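Local coordinates for protein intramolecular trans-sialidase (Macrobdella decora, PDB 3SLI) that cleaves sialic acid from sialosides by an intramolecular trans-sialidase reaction that releases 2,7-anhydro-Neu5Ac, at residues Ser433-Glu436 with Gly437-Ser441. Sequence-based numbering, arbitrary orientation.
Sequences SDDE and GASWS
Ser433 lays its CB over one face of the Trp440 indole, 3.7 Å from the centre of the six-membered ring, a CH-pi contact close to the ring normal. Its hydroxyl, held anti to the backbone N (chi1 169°), reaches instead into the turn, where Ser433 OG accepts a nearly straight bond from Gly437 N at 2.9 Å and lies 3.0 Å from Ser439 O. Two residues further on, Asp435 opens the turn. With CG between its own backbone N and carbonyl carbon (chi1 54°), its carboxylate faces the N-H and hydroxyl of Ser439. Asp435 OD1 accepts from Ser439 N at 2.9 Å. Asp435 OD2 takes the Ser439 OG proton at 2.8 Å, both donors on syn sides and moderately out of the carboxylate plane. This paired grip fixes the rotation of the carboxylate, and Asp435 CG also packs 3.4 Å from Ala438 CB. Between these side chains Ala438 N closes a type I' turn onto Asp435 O at 3.3 Å, and Gly437 has backbone angles that call for glycine. A water accepts from Asp434 N and donates to Ser439 O, bridging the two arms. Beyond the loop, Trp440 meets Phe247 edge-to-face and rests on strand 307-314, while the Glu436 carboxylate hydrogen-bonds the Thr222 and Thr224 hydroxyls. The turn joins antiparallel strands 427-433 and 444-445, and its Ser-x-Asp-x-Gly-x-x-Trp sequence marks the Asp-box (BNR) hairpin of the sialidase beta-propeller.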
loop_
_atom_site.group_PDB
_atom_site.type_symbol
_atom_site.label_atom_id
_atom_site.label_comp_id
_atom_site.label_asym_id
_atom_site.label_seq_id
_atom_site.Cartn_x
_atom_site.Cartn_y
_atom_site.Cartn_z
ATOM N N SER A 433 16.359 -4.753 16.925
ATOM C CA SER A 433 16.817 -6.113 16.696
ATOM C C SER A 433 18.286 -6.099 16.328
ATOM O O SER A 433 18.731 -5.279 15.518
ATOM C CB SER A 433 16.008 -6.772 15.572
ATOM O OG SER A 433 16.605 -7.994 15.158
ATOM N N ASP A 434 19.030 -7.016 16.934
ATOM C CA ASP A 434 20.458 -7.160 16.684
ATOM C C ASP A 434 20.754 -8.423 15.866
ATOM O O ASP A 434 21.906 -8.698 15.544
ATOM C CB ASP A 434 21.229 -7.200 18.007
ATOM C CG ASP A 434 21.261 -5.853 18.703
ATOM O OD1 ASP A 434 21.607 -4.854 18.039
ATOM O OD2 ASP A 434 20.941 -5.799 19.908
ATOM N N ASP A 435 19.711 -9.179 15.520
ATOM C CA ASP A 435 19.889 -10.392 14.724
ATOM C C ASP A 435 19.032 -10.402 13.451
ATOM O O ASP A 435 18.500 -11.444 13.054
ATOM C CB ASP A 435 19.617 -11.637 15.574
ATOM C CG ASP A 435 18.265 -11.601 16.262
ATOM O OD1 ASP A 435 17.365 -10.842 15.837
ATOM O OD2 ASP A 435 18.096 -12.354 17.239
ATOM N N GLU A 436 18.864 -9.225 12.852
ATOM C CA GLU A 436 18.098 -9.047 11.618
ATOM C C GLU A 436 16.675 -9.624 11.609
ATOM O O GLU A 436 16.250 -10.275 10.645
ATOM C CB GLU A 436 18.910 -9.560 10.422
ATOM C CG GLU A 436 20.310 -8.944 10.343
ATOM C CD GLU A 436 21.084 -9.330 9.097
ATOM O OE1 GLU A 436 20.595 -10.169 8.315
ATOM O OE2 GLU A 436 22.191 -8.786 8.891
ATOM N N GLY A 437 15.949 -9.402 12.701
ATOM C CA GLY A 437 14.578 -9.870 12.776
ATOM C C GLY A 437 14.328 -11.229 13.393
ATOM O O GLY A 437 13.180 -11.647 13.465
ATOM N N ALA A 438 15.376 -11.941 13.803
ATOM C CA ALA A 438 15.183 -13.249 14.443
ATOM C C ALA A 438 14.466 -13.043 15.783
ATOM O O ALA A 438 13.653 -13.871 16.199
ATOM C CB ALA A 438 16.526 -13.965 14.642
ATOM N N SER A 439 14.760 -11.925 16.447
ATOM C CA SER A 439 14.121 -11.572 17.717
ATOM C C SER A 439 14.099 -10.044 17.839
ATOM O O SER A 439 14.954 -9.364 17.266
ATOM C CB SER A 439 14.852 -12.202 18.918
ATOM O OG SER A 439 16.163 -11.673 19.101
ATOM N N TRP A 440 13.097 -9.517 18.540
ATOM C CA TRP A 440 12.953 -8.074 18.746
ATOM C C TRP A 440 12.839 -7.747 20.237
ATOM O O TRP A 440 12.309 -8.544 21.019
ATOM C CB TRP A 440 11.708 -7.529 18.019
ATOM C CG TRP A 440 11.765 -7.630 16.518
ATOM C CD1 TRP A 440 11.436 -8.719 15.762
ATOM C CD2 TRP A 440 12.198 -6.615 15.593
ATOM N NE1 TRP A 440 11.647 -8.452 14.429
ATOM C CE2 TRP A 440 12.114 -7.172 14.293
ATOM C CE3 TRP A 440 12.648 -5.294 15.735
ATOM C CZ2 TRP A 440 12.463 -6.452 13.143
ATOM C CZ3 TRP A 440 12.995 -4.576 14.588
ATOM C CH2 TRP A 440 12.901 -5.159 13.311
ATOM N N SER A 441 13.294 -6.552 20.608
ATOM C CA SER A 441 13.247 -6.075 21.989
ATOM C C SER A 441 11.818 -5.764 22.440
ATOM O O SER A 441 10.871 -5.819 21.648
ATOM C CB SER A 441 14.084 -4.800 22.122
ATOM O OG SER A 441 13.494 -3.742 21.381
HETATM O O HOH W 1 17.619 -8.981 18.472
#